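Local coordinates for protein DegT/DnrJ/EryC1/StrS aminotransferase (Brucella abortus 2308, PDB 4QGR) that probably works as a pyridoxal-5'-phosphate-dependent aminotransferase of the DegT/DnrJ/EryC1/StrS family, binding the cofactor and transferring amino groups, at residues G15-R20 against L254-I259; A150-R155 against G177-V182; E261-A266 against M358-S363. All blocks are in the same frame, centred on the assembly; numbering follows the deposited sequence.

Contact 1: G15-R20 against L254-I259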
loop_
_atom_site.group_PDB
_atom_site.type_symbol
_atom_site.label_atom_id
_atom_site.label_comp_id
_atom_site.label_asym_id
_atom_site.label_seq_id
_atom_site.Cartn_x
_atom_site.Cartn_y
_atom_site.Cartn_z
ATOM N N GLY A 15 -13.500 -18.418 9.279
ATOM C CA GLY A 15 -13.299 -19.868 9.205
ATOM C C GLY A 15 -14.448 -20.645 8.564
ATOM O O GLY A 15 -14.220 -21.616 7.795
ATOM N N ALA A 16 -15.670 -20.249 8.883
ATOM C CA ALA A 16 -16.848 -20.936 8.356
ATOM C C ALA A 16 -16.960 -20.687 6.860
ATOM O O ALA A 16 -17.356 -21.573 6.073
ATOM C CB ALA A 16 -18.111 -20.463 9.034
ATOM N N GLN A 17 -16.608 -19.461 6.482
ATOM C CA GLN A 17 -16.590 -19.115 5.074
ATOM C C GLN A 17 -15.513 -19.905 4.340
ATOM O O GLN A 17 -15.756 -20.446 3.284
ATOM C CB GLN A 17 -16.380 -17.612 4.892
ATOM C CG GLN A 17 -16.341 -17.223 3.416
ATOM C CD GLN A 17 -15.906 -15.787 3.226
ATOM O OE1 GLN A 17 -14.802 -15.407 3.579
ATOM N NE2 GLN A 17 -16.762 -14.998 2.597
ATOM N N ARG A 18 -14.310 -19.965 4.910
ATOM C CA ARG A 18 -13.242 -20.694 4.281
ATOM C C ARG A 18 -13.637 -22.168 4.158
ATOM O O ARG A 18 -13.322 -22.812 3.140
ATOM C CB ARG A 18 -11.934 -20.515 5.049
ATOM C CG ARG A 18 -10.736 -21.141 4.362
ATOM C CD ARG A 18 -9.428 -20.847 5.082
ATOM N NE ARG A 18 -9.245 -21.738 6.209
ATOM C CZ ARG A 18 -8.860 -23.030 6.114
ATOM N NH1 ARG A 18 -8.560 -23.626 4.950
ATOM N NH2 ARG A 18 -8.749 -23.759 7.214
ATOM N N ALA A 19 -14.242 -22.731 5.209
ATOM C CA ALA A 19 -14.643 -24.155 5.132
ATOM C C ALA A 19 -15.537 -24.424 3.901
ATOM O O ALA A 19 -15.429 -25.502 3.242
ATOM C CB ALA A 19 -15.333 -24.599 6.408
ATOM N N ARG A 20 -16.423 -23.473 3.592
ATOM C CA ARG A 20 -17.386 -23.645 2.513
ATOM C C ARG A 20 -16.691 -23.846 1.152
ATOM O O ARG A 20 -17.153 -24.612 0.257
ATOM C CB ARG A 20 -18.283 -22.426 2.481
ATOM C CG ARG A 20 -19.357 -22.469 1.424
ATOM C CD ARG A 20 -20.056 -21.140 1.356
ATOM N NE ARG A 20 -21.111 -21.074 0.347
ATOM C CZ ARG A 20 -22.070 -20.153 0.361
ATOM N NH1 ARG A 20 -22.098 -19.265 1.326
ATOM N NH2 ARG A 20 -23.040 -20.206 -0.523
ATOM N N LEU A 254 -11.565 -13.995 -6.309
ATOM C CA LEU A 254 -12.371 -14.664 -7.339
ATOM C C LEU A 254 -13.269 -15.706 -6.699
ATOM O O LEU A 254 -14.436 -15.812 -7.024
ATOM C CB LEU A 254 -11.497 -15.253 -8.413
ATOM C CG LEU A 254 -10.935 -14.240 -9.423
ATOM C CD1 LEU A 254 -9.795 -14.852 -10.220
ATOM C CD2 LEU A 254 -12.030 -13.753 -10.360
ATOM N N GLU A 255 -12.727 -16.468 -5.754
ATOM C CA GLU A 255 -13.543 -17.468 -5.065
ATOM C C GLU A 255 -14.543 -16.833 -4.077
ATOM O O GLU A 255 -15.694 -17.275 -4.019
ATOM C CB GLU A 255 -12.655 -18.455 -4.357
ATOM C CG GLU A 255 -11.708 -19.231 -5.246
ATOM C CD GLU A 255 -12.384 -20.076 -6.324
ATOM O OE1 GLU A 255 -13.577 -20.458 -6.207
ATOM O OE2 GLU A 255 -11.722 -20.346 -7.334
ATOM N N LYS A 256 -14.146 -15.764 -3.383
ATOM C CA LYS A 256 -15.085 -15.045 -2.522
ATOM C C LYS A 256 -16.266 -14.475 -3.343
ATOM O O LYS A 256 -17.434 -14.559 -2.949
ATOM C CB LYS A 256 -14.396 -13.917 -1.768
ATOM C CG LYS A 256 -13.196 -14.270 -0.916
ATOM C CD LYS A 256 -13.542 -15.312 0.155
ATOM C CE LYS A 256 -12.644 -15.177 1.373
ATOM N NZ LYS A 256 -12.952 -13.971 2.161
ATOM N N LEU A 257 -15.935 -13.932 -4.507
ATOM C CA LEU A 257 -16.925 -13.236 -5.332
ATOM C C LEU A 257 -17.975 -14.227 -5.799
ATOM O O LEU A 257 -19.183 -13.916 -5.814
ATOM C CB LEU A 257 -16.255 -12.475 -6.501
ATOM C CG LEU A 257 -17.242 -11.809 -7.466
ATOM C CD1 LEU A 257 -18.013 -10.696 -6.697
ATOM C CD2 LEU A 257 -16.482 -11.250 -8.658
ATOM N N ALA A 258 -17.569 -15.455 -6.080
ATOM C CA ALA A 258 -18.529 -16.470 -6.599
ATOM C C ALA A 258 -19.608 -16.893 -5.587
ATOM O O ALA A 258 -20.643 -17.447 -5.965
ATOM C CB ALA A 258 -17.797 -17.715 -7.129
ATOM N N ILE A 259 -19.381 -16.629 -4.314
ATOM C CA ILE A 259 -20.382 -16.877 -3.283
ATOM C C ILE A 259 -20.972 -15.638 -2.635
ATOM O O ILE A 259 -21.851 -15.744 -1.747
ATOM C CB ILE A 259 -19.864 -17.821 -2.155
ATOM C CG1 ILE A 259 -18.736 -17.192 -1.349
ATOM C CG2 ILE A 259 -19.453 -19.196 -2.712
ATOM C CD1 ILE A 259 -18.303 -18.031 -0.180
HETATM O O HOH W 1 -15.444 -12.403 1.212
#
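Gln17 reaches from helix 14-20 to the long helix 247-278, where it meets Lys256 and Ile259. Its CB leaves the backbone in the direction of the partner helix, and CG, anti to the backbone N (chi1 179°), lies 4.2 Å from CD1 of Ile259. Beyond CG the extended chain crosses the lysine at about a right angle, with Gln17 CD 3.6 Å from Lys256 NZ. At the tip, OE1 of Gln17 accepts a hydrogen bond of 2.7 Å from Lys256 NZ; the ammonium stands above the carbonyl plane, 36° out of it. NE2, the other branch of the amide, gives a hydrogen bond to a water that also accepts one from NZ, and a second to Glu263 farther along helix 247-278. The two short helical segments run nearly perpendicular, with axes 11.3 Å apart, a wide spacing that long side chains bridge. This N-terminal helix thus packs across the helix that follows the large cofactor-binding domain of the fold-type I aminotransferase architecture. Lys256 NZ bonds in addition to the carbonyl of Gly202, in the loop just after Lys199, the predicted cofactor-attachment lysine. One turn on from Gln17, the extended Arg20 slides past Ile259 in the opposite sense: CD of Arg20 lies 3.9 Å from CD1 of Ile259, whose CB sits over the centre of one guanidinium face. Arg20 NH1 hydrogen-bonds the Tyr361 hydroxyl, and NH2 makes a salt bridge with Asp262.

Contact 2: A150-R155 against G177-V182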
loop_
_atom_site.group_PDB
_atom_site.type_symbol
_atom_site.label_atom_id
_atom_site.label_comp_id
_atom_site.label_asym_id
_atom_site.label_seq_id
_atom_site.Cartn_x
_atom_site.Cartn_y
_atom_site.Cartn_z
ATOM N N ALA A 150 -26.280 2.137 1.641
ATOM C CA ALA A 150 -25.934 3.198 0.706
ATOM C C ALA A 150 -26.361 4.571 1.241
ATOM O O ALA A 150 -27.462 4.734 1.803
ATOM C CB ALA A 150 -26.570 2.977 -0.663
ATOM N N ALA A 151 -25.472 5.533 1.075
ATOM C CA ALA A 151 -25.751 6.940 1.399
ATOM C C ALA A 151 -26.779 7.531 0.414
ATOM O O ALA A 151 -27.173 6.893 -0.585
ATOM C CB ALA A 151 -24.453 7.743 1.379
ATOM N N SER A 152 -27.169 8.775 0.657
ATOM C CA SER A 152 -28.267 9.377 -0.104
ATOM C C SER A 152 -27.785 10.058 -1.353
ATOM O O SER A 152 -27.731 11.279 -1.392
ATOM C CB SER A 152 -29.049 10.343 0.762
ATOM O OG SER A 152 -29.738 9.594 1.739
ATOM N N TYR A 153 -27.396 9.275 -2.358
ATOM C CA TYR A 153 -26.628 9.818 -3.486
ATOM C C TYR A 153 -27.405 10.800 -4.370
ATOM O O TYR A 153 -26.773 11.692 -4.950
ATOM C CB TYR A 153 -25.984 8.689 -4.340
ATOM C CG TYR A 153 -24.868 8.083 -3.537
ATOM C CD1 TYR A 153 -23.659 8.771 -3.394
ATOM C CD2 TYR A 153 -25.026 6.878 -2.875
ATOM C CE1 TYR A 153 -22.623 8.271 -2.613
ATOM C CE2 TYR A 153 -23.990 6.373 -2.078
ATOM C CZ TYR A 153 -22.804 7.090 -1.947
ATOM O OH TYR A 153 -21.750 6.666 -1.128
ATOM N N ASN A 154 -28.721 10.672 -4.460
ATOM C CA ASN A 154 -29.453 11.631 -5.334
ATOM C C ASN A 154 -29.392 13.021 -4.764
ATOM O O ASN A 154 -29.036 13.954 -5.471
ATOM C CB ASN A 154 -30.882 11.218 -5.571
ATOM C CG ASN A 154 -30.973 9.848 -6.181
ATOM O OD1 ASN A 154 -30.063 9.386 -6.889
ATOM N ND2 ASN A 154 -32.030 9.151 -5.850
ATOM N N ARG A 155 -29.688 13.169 -3.476
ATOM C CA ARG A 155 -29.618 14.489 -2.868
ATOM C C ARG A 155 -28.170 15.031 -2.769
ATOM O O ARG A 155 -27.927 16.245 -2.932
ATOM C CB ARG A 155 -30.317 14.488 -1.531
ATOM C CG ARG A 155 -31.796 14.112 -1.691
ATOM C CD ARG A 155 -32.523 14.034 -0.376
ATOM N NE ARG A 155 -32.672 15.386 0.145
ATOM C CZ ARG A 155 -32.765 15.692 1.431
ATOM N NH1 ARG A 155 -32.733 14.741 2.355
ATOM N NH2 ARG A 155 -32.884 16.967 1.780
ATOM N N GLY A 177 -24.158 -4.381 -1.408
ATOM C CA GLY A 177 -25.283 -3.519 -1.149
ATOM C C GLY A 177 -25.807 -2.881 -2.432
ATOM O O GLY A 177 -25.091 -2.792 -3.437
ATOM N N LYS A 178 -27.070 -2.480 -2.390
ATOM C CA LYS A 178 -27.661 -1.765 -3.492
ATOM C C LYS A 178 -28.829 -0.897 -3.085
ATOM O O LYS A 178 -29.416 -1.078 -2.039
ATOM C CB LYS A 178 -28.056 -2.735 -4.603
ATOM C CG LYS A 178 -28.993 -3.814 -4.181
ATOM C CD LYS A 178 -29.464 -4.588 -5.404
ATOM C CE LYS A 178 -29.401 -6.066 -5.142
ATOM N NZ LYS A 178 -30.083 -6.870 -6.219
ATOM N N ARG A 179 -29.120 0.082 -3.934
ATOM C CA ARG A 179 -30.160 1.090 -3.668
ATOM C C ARG A 179 -30.804 1.340 -5.034
ATOM O O ARG A 179 -30.112 1.689 -5.995
ATOM C CB ARG A 179 -29.532 2.343 -3.065
ATOM C CG ARG A 179 -30.306 3.660 -3.187
ATOM C CD ARG A 179 -29.388 4.826 -2.795
ATOM N NE ARG A 179 -29.952 6.150 -3.048
ATOM C CZ ARG A 179 -30.612 6.880 -2.156
ATOM N NH1 ARG A 179 -30.819 6.423 -0.925
ATOM N NH2 ARG A 179 -31.101 8.073 -2.523
ATOM N N ASP A 180 -32.104 1.064 -5.099
ATOM C CA ASP A 180 -32.915 1.149 -6.322
ATOM C C ASP A 180 -32.198 0.582 -7.548
ATOM O O ASP A 180 -32.074 1.241 -8.578
ATOM C CB ASP A 180 -33.373 2.588 -6.534
ATOM C CG ASP A 180 -34.099 3.139 -5.309
ATOM O OD1 ASP A 180 -34.954 2.419 -4.750
ATOM O OD2 ASP A 180 -33.769 4.265 -4.873
ATOM N N ASN A 181 -31.712 -0.644 -7.401
ATOM C CA ASN A 181 -31.071 -1.381 -8.486
ATOM C C ASN A 181 -29.749 -0.816 -8.977
ATOM O O ASN A 181 -29.305 -1.171 -10.044
ATOM C CB ASN A 181 -32.045 -1.576 -9.682
ATOM C CG ASN A 181 -33.034 -2.674 -9.423
ATOM O OD1 ASN A 181 -34.250 -2.462 -9.471
ATOM N ND2 ASN A 181 -32.522 -3.856 -9.100
ATOM N N VAL A 182 -29.114 0.059 -8.207
ATOM C CA VAL A 182 -27.780 0.471 -8.527
ATOM C C VAL A 182 -26.912 -0.115 -7.418
ATOM O O VAL A 182 -27.255 -0.017 -6.257
ATOM C CB VAL A 182 -27.666 1.990 -8.587
ATOM C CG1 VAL A 182 -26.216 2.379 -8.809
ATOM C CG2 VAL A 182 -28.544 2.511 -9.741
HETATM O O HOH W 2 -29.983 4.136 0.887
#
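Arg179 lies along the 150-155 segment and supplies nearly all of the contact from its own side. The apolar part is small: CB of Ala150 packs against the root of the arginine, 3.9 Å from Arg179 CB, and against its CD. From there the chain runs extended to NE, with CG anti to the backbone N (chi1 158°), which carries the guanidinium to the start of helix 153-163.

Backbone atoms pack over one guanidinium face. The carbonyl O of Ala151 sits 3.4 Å above the plane of the Arg179 guanidinium, and CA of Ser152 and N of Tyr153 lie over the same face, all displaced toward its rim and none hydrogen-bonded to it. At the edge, Asn154 ND2 approaches Arg179 NH2 to 3.6 Å, a van der Waals contact, the amide turned 62° from the guanidinium.

The hydrogen bonding is indirect. A water in the guanidinium plane accepts from Arg179 NH1 at 3.0 Å and donates to the carbonyl O of Ala150 at 2.7 Å.

Arg179 opens a type I' turn through Val182, closed by its own backbone bonds to Val182: a two-residue beta hairpin of strands 178-179 and 182-183. Tyr153, whose OH bonds to Asp145, stacks on Phe187, a residue that Arg179 and Val182 also touch. With no direct hydrogen bond between the segments, the hairpin is joined to the helix start by the packed guanidinium face, the Ala150 methyl and one water, and the positive charge of Arg179 meets one carbonyl oxygen directly over its face and another through the water, with no carboxylate among its partners across the contact.

Contact 3: E261-A266 against M358-S363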
loop_
_atom_site.group_PDB
_atom_site.type_symbol
_atom_site.label_atom_id
_atom_site.label_comp_id
_atom_site.label_asym_id
_atom_site.label_seq_id
_atom_site.Cartn_x
_atom_site.Cartn_y
_atom_site.Cartn_z
ATOM N N GLU A 261 -23.059 -13.229 -3.724
ATOM C CA GLU A 261 -24.490 -12.977 -3.867
ATOM C C GLU A 261 -25.322 -13.839 -2.937
ATOM O O GLU A 261 -26.233 -13.340 -2.332
ATOM C CB GLU A 261 -24.952 -13.114 -5.329
ATOM C CG GLU A 261 -26.418 -12.792 -5.534
ATOM C CD GLU A 261 -26.803 -11.332 -5.364
ATOM O OE1 GLU A 261 -25.932 -10.462 -5.195
ATOM O OE2 GLU A 261 -28.026 -11.043 -5.363
ATOM N N ASP A 262 -24.980 -15.125 -2.782
ATOM C CA ASP A 262 -25.732 -15.989 -1.854
ATOM C C ASP A 262 -25.528 -15.507 -0.391
ATOM O O ASP A 262 -26.462 -15.470 0.422
ATOM C CB ASP A 262 -25.300 -17.444 -2.027
ATOM C CG ASP A 262 -26.115 -18.374 -1.225
ATOM O OD1 ASP A 262 -27.256 -18.664 -1.637
ATOM O OD2 ASP A 262 -25.628 -18.868 -0.198
ATOM N N GLU A 263 -24.288 -15.132 -0.068
ATOM C CA GLU A 263 -23.991 -14.541 1.229
ATOM C C GLU A 263 -24.789 -13.259 1.517
ATOM O O GLU A 263 -25.143 -13.008 2.664
ATOM C CB GLU A 263 -22.508 -14.211 1.334
ATOM C CG GLU A 263 -21.643 -15.442 1.535
ATOM C CD GLU A 263 -20.177 -15.125 1.711
ATOM O OE1 GLU A 263 -19.737 -14.012 1.309
ATOM O OE2 GLU A 263 -19.443 -15.955 2.294
ATOM N N MET A 264 -24.985 -12.424 0.491
ATOM C CA MET A 264 -25.864 -11.230 0.615
ATOM C C MET A 264 -27.320 -11.599 0.910
ATOM O O MET A 264 -27.982 -10.954 1.748
ATOM C CB MET A 264 -25.763 -10.338 -0.627
ATOM C CG MET A 264 -24.434 -9.601 -0.666
ATOM S SD MET A 264 -24.296 -8.388 0.665
ATOM C CE MET A 264 -22.601 -8.532 1.185
ATOM N N GLU A 265 -27.804 -12.675 0.301
ATOM C CA GLU A 265 -29.145 -13.150 0.660
ATOM C C GLU A 265 -29.185 -13.545 2.120
ATOM O O GLU A 265 -30.163 -13.246 2.834
ATOM C CB GLU A 265 -29.590 -14.302 -0.261
ATOM C CG GLU A 265 -29.662 -13.862 -1.720
ATOM C CD GLU A 265 -29.834 -15.024 -2.702
ATOM O OE1 GLU A 265 -29.947 -16.191 -2.262
ATOM O OE2 GLU A 265 -29.863 -14.763 -3.929
ATOM N N ALA A 266 -28.146 -14.245 2.570
ATOM C CA ALA A 266 -28.068 -14.693 3.939
ATOM C C ALA A 266 -28.015 -13.526 4.909
ATOM O O ALA A 266 -28.710 -13.509 5.902
ATOM C CB ALA A 266 -26.848 -15.602 4.145
ATOM N N MET A 358 -22.460 -10.638 12.984
ATOM C CA MET A 358 -23.147 -10.483 11.721
ATOM C C MET A 358 -22.257 -11.037 10.637
ATOM O O MET A 358 -21.200 -10.514 10.394
ATOM C CB MET A 358 -23.433 -9.032 11.429
ATOM C CG MET A 358 -23.959 -8.799 10.000
ATOM S SD MET A 358 -25.351 -9.825 9.400
ATOM C CE MET A 358 -26.542 -9.176 10.461
ATOM N N HIS A 359 -22.669 -12.163 10.065
ATOM C CA HIS A 359 -21.971 -12.790 8.946
ATOM C C HIS A 359 -22.921 -13.833 8.349
ATOM O O HIS A 359 -23.937 -14.171 8.978
ATOM C CB HIS A 359 -20.638 -13.410 9.395
ATOM C CG HIS A 359 -20.740 -14.358 10.542
ATOM N ND1 HIS A 359 -21.023 -15.694 10.381
ATOM C CD2 HIS A 359 -20.656 -14.159 11.877
ATOM C CE1 HIS A 359 -21.026 -16.287 11.552
ATOM N NE2 HIS A 359 -20.813 -15.382 12.482
ATOM N N PRO A 360 -22.588 -14.373 7.166
ATOM C CA PRO A 360 -23.534 -15.263 6.512
ATOM C C PRO A 360 -23.783 -16.587 7.210
ATOM O O PRO A 360 -24.771 -17.250 6.875
ATOM C CB PRO A 360 -22.911 -15.467 5.104
ATOM C CG PRO A 360 -21.972 -14.302 4.925
ATOM C CD PRO A 360 -21.442 -14.062 6.296
ATOM N N TYR A 361 -22.892 -16.979 8.126
ATOM C CA TYR A 361 -22.890 -18.309 8.752
ATOM C C TYR A 361 -23.416 -18.375 10.176
ATOM O O TYR A 361 -23.296 -19.397 10.874
ATOM C CB TYR A 361 -21.489 -18.892 8.627
ATOM C CG TYR A 361 -21.029 -18.754 7.195
ATOM C CD1 TYR A 361 -21.405 -19.688 6.254
ATOM C CD2 TYR A 361 -20.289 -17.647 6.762
ATOM C CE1 TYR A 361 -21.072 -19.540 4.925
ATOM C CE2 TYR A 361 -19.953 -17.496 5.424
ATOM C CZ TYR A 361 -20.334 -18.466 4.519
ATOM O OH TYR A 361 -20.062 -18.375 3.172
ATOM N N LEU A 362 -24.041 -17.285 10.619
ATOM C CA LEU A 362 -24.607 -17.250 11.947
ATOM C C LEU A 362 -25.804 -18.179 11.987
ATOM O O LEU A 362 -26.735 -18.042 11.201
ATOM C CB LEU A 362 -25.029 -15.822 12.282
ATOM C CG LEU A 362 -25.456 -15.529 13.713
ATOM C CD1 LEU A 362 -24.242 -15.631 14.647
ATOM C CD2 LEU A 362 -26.116 -14.151 13.791
ATOM N N SER A 363 -25.787 -19.134 12.905
ATOM C CA SER A 363 -26.879 -20.118 12.963
ATOM C C SER A 363 -28.128 -19.535 13.615
ATOM O O SER A 363 -28.063 -18.569 14.387
ATOM C CB SER A 363 -26.425 -21.348 13.747
ATOM O OG SER A 363 -26.297 -21.052 15.143
#
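The 261-266 segment is a turn of helix 247-278, and beside it the chain of 358-363 folds through a type I beta turn from His359 to Leu362; the CA atoms nearest each other are those of Ala266 and Pro360, 5.2 Å apart. Pro360 packs against the helix. Its CG lies 3.6 Å from CG of Glu263 and equally near CB, so the ring edge rests on the aliphatic stem of the glutamate, while CB of Pro360 meets CB of Ala266 at 4.1 Å. The methyl of Ala266 also touches the carbonyl O of Pro360.

Glu263 continues past the proline to Tyr361. With CG anti to the carbonyl carbon (chi1 -75°) and the chain extended beyond it, the carboxylate arrives near the plane of the phenol at its hydroxyl edge, the two planes turned 76° apart. Tyr361 OH donates to Glu263 OE2 over 2.6 Å, a short bond made to the anti lone pair, directed away from the other oxygen. With Gln17 as second donor, OE2 takes two hydrogen bonds, which probably favours the charged form of this buried carboxylate; the hydroxyl of Tyr361, for its part, also bonds Arg20. The turn belongs to the link between strand 353-356 and helix 364-377, in the C-terminal part of the aminotransferase fold; Ser363 caps that helix by bonding to the backbone N of Asp366.

Within the turn, Tyr361 N donates to ND1 of His359 at 3.2 Å, tilted 27° from the imidazole plane, and CB of Pro360 lies over one face of the tyrosine ring, toward its rim.

How the contacts relate
Contacts 1 and 3 are neighbours, with centres 11 Å apart on the same side of the chain's centre, and both use helix 247-278. They touch directly: Gln17 and Arg20 of helix 14-20 meet Glu263 and Tyr361, so that the N-terminal helix, the long helix and the loop before helix 364-377 form one continuous polar and packed cluster. Contact 2 lies apart, its centre 26 Å from contact 1 and 21 Å from contact 3, and concerns the hairpin 178-183 and the start of helix 153-163. Along the chain it is nested within the loop closed by contact 1, and contact 3 follows both. Contacts 1 and 3 thus join the N-terminal helix to the C-terminal part through helix 247-278, while contact 2 fastens a hairpin within the cofactor-binding part.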